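Local coordinates for protein peroxiredoxin HYR1 (Saccharomyces cerevisiae, PDB 3CMI) that reduces hydroperoxides as a thioredoxin-dependent peroxidase and senses peroxide stress, oxidising and so activating the transcription factor YAP1, at residues Ser10-Tyr13 against Lys14-Pro17; Gly45-Pro48 against Gln49-Leu53; Glu52-Ala55 against Leu56-Arg59. All coordinates share one frame; numbering follows the deposited sequence.

Contact 1: Ser10-Tyr13 against Lys14-Pro17; sequences SEFY and KLAP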
loop_
_atom_site.group_PDB
_atom_site.type_symbol
_atom_site.label_atom_id
_atom_site.label_comp_id
_atom_site.label_asym_id
_atom_site.label_seq_id
_atom_site.Cartn_x
_atom_site.Cartn_y
_atom_site.Cartn_z
ATOM N N SER A 10 -1.911 15.387 8.475
ATOM C CA SER A 10 -2.371 14.945 7.126
ATOM C C SER A 10 -3.620 14.070 7.217
ATOM O O SER A 10 -3.869 13.436 8.248
ATOM C CB SER A 10 -1.254 14.194 6.395
ATOM O OG SER A 10 -0.962 12.962 7.033
ATOM N N GLU A 11 -4.395 14.045 6.130
ATOM C CA GLU A 11 -5.612 13.234 6.031
ATOM C C GLU A 11 -5.281 11.741 6.098
ATOM O O GLU A 11 -6.118 10.927 6.497
ATOM C CB GLU A 11 -6.359 13.553 4.730
ATOM C CG GLU A 11 -7.831 13.132 4.722
ATOM C CD GLU A 11 -8.507 13.319 3.367
ATOM O OE1 GLU A 11 -9.197 12.376 2.919
ATOM O OE2 GLU A 11 -8.354 14.398 2.750
ATOM N N PHE A 12 -4.054 11.402 5.708
ATOM C CA PHE A 12 -3.553 10.031 5.734
ATOM C C PHE A 12 -3.625 9.391 7.125
ATOM O O PHE A 12 -3.985 8.224 7.254
ATOM C CB PHE A 12 -2.110 9.996 5.212
ATOM C CG PHE A 12 -1.502 8.622 5.183
ATOM C CD1 PHE A 12 -1.857 7.711 4.192
ATOM C CD2 PHE A 12 -0.572 8.242 6.145
ATOM C CE1 PHE A 12 -1.293 6.440 4.161
ATOM C CE2 PHE A 12 -0.003 6.976 6.127
ATOM C CZ PHE A 12 -0.361 6.070 5.137
ATOM N N TYR A 13 -3.279 10.156 8.157
ATOM C CA TYR A 13 -3.230 9.621 9.516
ATOM C C TYR A 13 -4.614 9.498 10.147
ATOM O O TYR A 13 -4.763 8.868 11.194
ATOM C CB TYR A 13 -2.292 10.449 10.402
ATOM C CG TYR A 13 -0.844 10.441 9.950
ATOM C CD1 TYR A 13 -0.203 9.248 9.610
ATOM C CD2 TYR A 13 -0.114 11.625 9.874
ATOM C CE1 TYR A 13 1.128 9.236 9.198
ATOM C CE2 TYR A 13 1.218 11.624 9.464
ATOM C CZ TYR A 13 1.831 10.427 9.127
ATOM O OH TYR A 13 3.146 10.422 8.724
ATOM N N LYS A 14 -5.612 10.093 9.495
ATOM C CA LYS A 14 -7.012 10.004 9.921
ATOM C C LYS A 14 -7.651 8.672 9.514
ATOM O O LYS A 14 -8.665 8.264 10.082
ATOM C CB LYS A 14 -7.822 11.166 9.340
ATOM C CG LYS A 14 -7.632 12.501 10.049
ATOM C CD LYS A 14 -8.010 13.656 9.129
ATOM C CE LYS A 14 -7.918 15.003 9.830
ATOM N NZ LYS A 14 -9.199 15.371 10.507
ATOM N N LEU A 15 -7.047 8.010 8.528
ATOM C CA LEU A 15 -7.525 6.729 8.005
ATOM C C LEU A 15 -7.448 5.608 9.036
ATOM O O LEU A 15 -6.457 5.484 9.755
ATOM C CB LEU A 15 -6.705 6.329 6.778
ATOM C CG LEU A 15 -7.100 6.717 5.346
ATOM C CD1 LEU A 15 -8.173 7.807 5.237
ATOM C CD2 LEU A 15 -5.845 7.076 4.530
ATOM N N ALA A 16 -8.497 4.794 9.093
ATOM C CA ALA A 16 -8.519 3.630 9.970
ATOM C C ALA A 16 -9.283 2.473 9.315
ATOM O O ALA A 16 -10.445 2.215 9.661
ATOM C CB ALA A 16 -9.124 3.992 11.339
ATOM N N PRO A 17 -8.634 1.771 8.363
ATOM C CA PRO A 17 -9.259 0.607 7.737
ATOM C C PRO A 17 -9.383 -0.559 8.714
ATOM O O PRO A 17 -8.632 -0.634 9.692
ATOM C CB PRO A 17 -8.277 0.245 6.625
ATOM C CG PRO A 17 -6.952 0.719 7.139
ATOM C CD PRO A 17 -7.280 2.012 7.827
#

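Contact 2: Gly45-Pro48 against Gln49-Leu53; sequences GFTP and QYKEL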
loop_
_atom_site.group_PDB
_atom_site.type_symbol
_atom_site.label_atom_id
_atom_site.label_comp_id
_atom_site.label_asym_id
_atom_site.label_seq_id
_atom_site.Cartn_x
_atom_site.Cartn_y
_atom_site.Cartn_z
ATOM N N GLY A 45 -2.130 -18.068 -6.125
ATOM C CA GLY A 45 -1.380 -18.209 -7.371
ATOM C C GLY A 45 -0.509 -17.021 -7.731
ATOM O O GLY A 45 -0.163 -16.831 -8.899
ATOM N N PHE A 46 -0.148 -16.226 -6.726
ATOM C CA PHE A 46 0.688 -15.047 -6.937
ATOM C C PHE A 46 1.916 -15.020 -6.015
ATOM O O PHE A 46 2.397 -13.949 -5.634
ATOM C CB PHE A 46 -0.146 -13.767 -6.787
ATOM C CG PHE A 46 -1.204 -13.605 -7.843
ATOM C CD1 PHE A 46 -0.891 -13.051 -9.080
ATOM C CD2 PHE A 46 -2.512 -14.012 -7.604
ATOM C CE1 PHE A 46 -1.866 -12.906 -10.063
ATOM C CE2 PHE A 46 -3.497 -13.867 -8.580
ATOM C CZ PHE A 46 -3.173 -13.313 -9.812
ATOM N N THR A 47 2.434 -16.208 -5.701
ATOM C CA THR A 47 3.544 -16.387 -4.751
ATOM C C THR A 47 4.786 -15.502 -4.994
ATOM O O THR A 47 5.313 -14.930 -4.036
ATOM C CB THR A 47 3.968 -17.878 -4.637
ATOM O OG1 THR A 47 2.817 -18.722 -4.770
ATOM C CG2 THR A 47 4.639 -18.149 -3.295
ATOM N N PRO A 48 5.266 -15.392 -6.257
ATOM C CA PRO A 48 6.430 -14.526 -6.502
ATOM C C PRO A 48 6.247 -13.079 -6.031
ATOM O O PRO A 48 7.206 -12.455 -5.580
ATOM C CB PRO A 48 6.585 -14.568 -8.026
ATOM C CG PRO A 48 5.983 -15.860 -8.424
ATOM C CD PRO A 48 4.819 -16.050 -7.501
ATOM N N GLN A 49 5.025 -12.567 -6.129
ATOM C CA GLN A 49 4.717 -11.191 -5.739
ATOM C C GLN A 49 4.801 -10.984 -4.225
ATOM O O GLN A 49 5.356 -9.983 -3.762
ATOM C CB GLN A 49 3.341 -10.776 -6.268
ATOM C CG GLN A 49 3.291 -10.527 -7.778
ATOM C CD GLN A 49 3.513 -11.786 -8.613
ATOM O OE1 GLN A 49 4.342 -11.800 -9.528
ATOM N NE2 GLN A 49 2.778 -12.847 -8.294
ATOM N N TYR A 50 4.260 -11.936 -3.467
ATOM C CA TYR A 50 4.295 -11.886 -2.007
ATOM C C TYR A 50 5.704 -12.087 -1.453
ATOM O O TYR A 50 6.064 -11.496 -0.434
ATOM C CB TYR A 50 3.338 -12.921 -1.408
ATOM C CG TYR A 50 1.898 -12.720 -1.820
ATOM C CD1 TYR A 50 1.330 -13.500 -2.822
ATOM C CD2 TYR A 50 1.107 -11.747 -1.213
ATOM C CE1 TYR A 50 0.010 -13.317 -3.216
ATOM C CE2 TYR A 50 -0.215 -11.559 -1.598
ATOM C CZ TYR A 50 -0.757 -12.347 -2.601
ATOM O OH TYR A 50 -2.062 -12.173 -2.991
ATOM N N LYS A 51 6.493 -12.922 -2.125
ATOM C CA LYS A 51 7.879 -13.150 -1.732
ATOM C C LYS A 51 8.709 -11.870 -1.841
ATOM O O LYS A 51 9.483 -11.555 -0.935
ATOM C CB LYS A 51 8.509 -14.275 -2.558
ATOM C CG LYS A 51 8.134 -15.678 -2.097
ATOM C CD LYS A 51 9.104 -16.716 -2.647
ATOM C CE LYS A 51 8.699 -18.121 -2.231
ATOM N NZ LYS A 51 9.734 -19.138 -2.574
ATOM N N GLU A 52 8.535 -11.137 -2.941
ATOM C CA GLU A 52 9.249 -9.877 -3.158
ATOM C C GLU A 52 8.860 -8.800 -2.140
ATOM O O GLU A 52 9.719 -8.062 -1.658
ATOM C CB GLU A 52 9.065 -9.363 -4.594
ATOM C CG GLU A 52 9.962 -10.050 -5.622
ATOM C CD GLU A 52 10.280 -9.174 -6.835
ATOM O OE1 GLU A 52 10.288 -9.705 -7.970
ATOM O OE2 GLU A 52 10.536 -7.960 -6.659
ATOM N N LEU A 53 7.567 -8.720 -1.818
ATOM C CA LEU A 53 7.071 -7.778 -0.816
ATOM C C LEU A 53 7.625 -8.098 0.564
ATOM O O LEU A 53 8.083 -7.201 1.275
ATOM C CB LEU A 53 5.540 -7.779 -0.777
ATOM C CG LEU A 53 4.810 -7.155 -1.968
ATOM C CD1 LEU A 53 3.358 -7.594 -1.970
ATOM C CD2 LEU A 53 4.933 -5.632 -1.968
#

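Contact 3: Glu52-Ala55 against Leu56-Arg59; sequences ELEA and LYKR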
loop_
_atom_site.group_PDB
_atom_site.type_symbol
_atom_site.label_atom_id
_atom_site.label_comp_id
_atom_site.label_asym_id
_atom_site.label_seq_id
_atom_site.Cartn_x
_atom_site.Cartn_y
_atom_site.Cartn_z
ATOM N N GLU A 52 8.535 -11.137 -2.941
ATOM C CA GLU A 52 9.249 -9.877 -3.158
ATOM C C GLU A 52 8.860 -8.800 -2.140
ATOM O O GLU A 52 9.719 -8.062 -1.658
ATOM C CB GLU A 52 9.065 -9.363 -4.594
ATOM C CG GLU A 52 9.962 -10.050 -5.622
ATOM C CD GLU A 52 10.280 -9.174 -6.835
ATOM O OE1 GLU A 52 10.288 -9.705 -7.970
ATOM O OE2 GLU A 52 10.536 -7.960 -6.659
ATOM N N LEU A 53 7.567 -8.720 -1.818
ATOM C CA LEU A 53 7.071 -7.778 -0.816
ATOM C C LEU A 53 7.625 -8.098 0.564
ATOM O O LEU A 53 8.083 -7.201 1.275
ATOM C CB LEU A 53 5.540 -7.779 -0.777
ATOM C CG LEU A 53 4.810 -7.155 -1.968
ATOM C CD1 LEU A 53 3.358 -7.594 -1.970
ATOM C CD2 LEU A 53 4.933 -5.632 -1.968
ATOM N N GLU A 54 7.580 -9.378 0.930
ATOM C CA GLU A 54 8.108 -9.857 2.207
ATOM C C GLU A 54 9.604 -9.567 2.345
ATOM O O GLU A 54 10.064 -9.180 3.422
ATOM C CB GLU A 54 7.817 -11.353 2.377
ATOM C CG GLU A 54 8.250 -11.971 3.720
ATOM C CD GLU A 54 7.535 -11.389 4.938
ATOM O OE1 GLU A 54 7.960 -11.709 6.063
ATOM O OE2 GLU A 54 6.562 -10.619 4.789
ATOM N N ALA A 55 10.348 -9.735 1.250
ATOM C CA ALA A 55 11.776 -9.433 1.225
ATOM C C ALA A 55 12.029 -7.946 1.479
ATOM O O ALA A 55 12.934 -7.587 2.226
ATOM C CB ALA A 55 12.407 -9.878 -0.103
ATOM N N LEU A 56 11.219 -7.090 0.857
ATOM C CA LEU A 56 11.292 -5.645 1.068
ATOM C C LEU A 56 11.039 -5.309 2.535
ATOM O O LEU A 56 11.793 -4.549 3.151
ATOM C CB LEU A 56 10.259 -4.937 0.186
ATOM C CG LEU A 56 10.417 -3.445 -0.119
ATOM C CD1 LEU A 56 11.632 -3.192 -1.014
ATOM C CD2 LEU A 56 9.142 -2.921 -0.773
ATOM N N TYR A 57 9.988 -5.906 3.090
ATOM C CA TYR A 57 9.599 -5.685 4.477
ATOM C C TYR A 57 10.683 -6.141 5.443
ATOM O O TYR A 57 11.078 -5.384 6.328
ATOM C CB TYR A 57 8.274 -6.394 4.777
ATOM C CG TYR A 57 7.767 -6.226 6.194
ATOM C CD1 TYR A 57 7.419 -4.965 6.692
ATOM C CD2 TYR A 57 7.603 -7.333 7.030
ATOM C CE1 TYR A 57 6.937 -4.813 7.990
ATOM C CE2 TYR A 57 7.130 -7.187 8.330
ATOM C CZ TYR A 57 6.802 -5.927 8.802
ATOM O OH TYR A 57 6.327 -5.784 10.089
ATOM N N LYS A 58 11.159 -7.372 5.272
ATOM C CA LYS A 58 12.244 -7.907 6.099
ATOM C C LYS A 58 13.477 -7.002 6.057
ATOM O O LYS A 58 14.097 -6.721 7.085
ATOM C CB LYS A 58 12.624 -9.320 5.647
ATOM C CG LYS A 58 11.569 -10.372 5.939
ATOM C CD LYS A 58 12.140 -11.770 5.756
ATOM C CE LYS A 58 11.107 -12.842 6.075
ATOM N NZ LYS A 58 10.612 -12.781 7.488
ATOM N N ARG A 59 13.813 -6.528 4.864
ATOM C CA ARG A 59 15.016 -5.727 4.678
ATOM C C ARG A 59 14.986 -4.390 5.431
ATOM O O ARG A 59 15.958 -4.024 6.105
ATOM C CB ARG A 59 15.288 -5.511 3.187
ATOM C CG ARG A 59 16.353 -4.484 2.932
ATOM C CD ARG A 59 17.097 -4.703 1.639
ATOM N NE ARG A 59 18.477 -4.355 1.914
ATOM C CZ ARG A 59 19.495 -5.202 1.923
ATOM N NH1 ARG A 59 19.337 -6.477 1.601
ATOM N NH2 ARG A 59 20.697 -4.743 2.215
#

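Contact 1: Ser10-Tyr13 against Lys14-Pro17
With its CG turned opposite the backbone nitrogen (chi1 -179°), F12 sends its ring off on the side of its own carbonyl carbon, where L15 meets it. L15 CD2 lies 4.1 Å from F12 CD1, and the two side chains cross at about a right angle. L15 itself has unusual torsions. Its chi2 of 14° is nearly eclipsed, so its shape may be strained or loosely defined. The same branch also leans on the backbone, with L15 CD2 3.5 Å from F12 O. L15 CB comes nearer still, 3.3 Å from that oxygen. F12 O thus sits under the root of the leucine and receives a weak hydrogen bond from L15 N.

One residue earlier the pattern repeats. K14 N donates to E11 O at 3.2 Å. The donor stands well above the carbonyl plane, 66° out of it. A further weak bond joins Y13 N to S10 O, so three successive links span three residues each, the spacing of a 3-10 turn. This short coil precedes strand 34-41 of the thioredoxin-like fold. From L15 onward the chain is extended. L15 and P17 make backbone hydrogen bonds with F27 and F25, consistent with the N-terminal hairpin of glutathione peroxidases.

The two faces of the coil differ. F12 and L15 are buried, and both rest on F117 of helix 113-121; the ring of F12 also meets that of F27. On the exposed face K14 folds back over E11. K14 CB lies 3.3 Å from E11 O, and K14 CD passes 3.9 Å from E11 CA. Beyond that the lysine bends at its last torsion and its end leads away from E11.

Contact 2: Gly45-Pro48 against Gln49-Leu53
F46 O is the acceptor at the centre of this turn. Three N-H groups reach it, all through weak bonds: Q49 NE2 at 2.9 Å, Q49 N and Y50 N. Q49 therefore grips the same oxygen with both its backbone and its side chain. The side chain can do so because it bends at chi2 (67°), which curls the amide back toward the start of the helix. Q49 NE2 also comes to the edge of the F46 ring, near the ring plane, 3.8 Å from F46 CD1. Amide and ring are turned 78° against each other.

Y50 comes to F46 O from the side opposite the amide. Its CE1 packs 3.6 Å from F46 CB, and Y50 CD1 lies 3.0 Å from F46 O.

The regular helix takes over one step further out. K51 N bonds T47 O at 3.0 Å, almost in line with the carbonyl bond, and E52 N bonds P48 O at 3.2 Å. T47 and K51 run side by side, with T47 CG2 against K51 CE. F46 holds the N-cap position, and P48, which has no N-H to offer, fits the first turn. G45 before them has a positive phi of 102°, suited to glycine.

This helix start follows the active-site C44, as in the thioredoxin fold, and the side chains of F46 and C44 are about 6 Å apart. Y50 makes an edge-to-face stack with F135. F46 and Y50 both touch A41 of strand 34-41, and L53 touches L36 on the same strand, so helix 47-60 packs on the strand that opens its beta-alpha-beta unit.

Contact 3: Glu52-Ala55 against Leu56-Arg59
L56 donates its N-H to E52 O at 3.1 Å, one helical turn back. Its CB rests 3.3 Å from L53 O, while the buried side chain reaches F65 of strand 65-72.

Y57 N bonds L53 O at 2.9 Å. The ring of Y57 passes E54 obliquely, with Y57 CD2 4.1 Å from E54 OE2 and the carboxylate turned 48° from the ring. The ring goes on to T66 and I67. These contacts tie helix 47-60 to strand 65-72, the closing strand of the beta-alpha-beta unit.

K58 forms the straightest bond, K58 N to E54 O at 2.8 Å and 172°. It also pairs by side chain, one helical turn on from E54. E54 bends at chi2 (63°) and K58 at chi4, which brings K58 NZ to within 3.2 Å of E54 OE1. The salt bridge is weak as a hydrogen bond. E54 OE1 has a stronger partner in T97 OG1, so T97, in a loop, also holds the carboxylate oxygen that the lysine meets.

R59 N bonds A55 O at 3.0 Å, and the end of its side chain leads away from A55; R59, like K58, touches a crystal neighbour.

Contacts 2 and 3 are consecutive parts of helix 47-60. They share E52 and L53, and their centres are about 10 Å apart. Contact 2 forms the helix start beside the peroxidatic C44, whereas contact 3 lies further along, away from that site. E52 belongs to both and hydrogen-bonds S157 through OE2. Between them the two contacts face both strands of the crossover, 34-41 and 65-72. Contact 1 comes earlier in the chain and lies on the opposite side of its centre. Its centre is about 27 Å from that of contact 2 and about 24 Å from that of contact 3, and it touches neither.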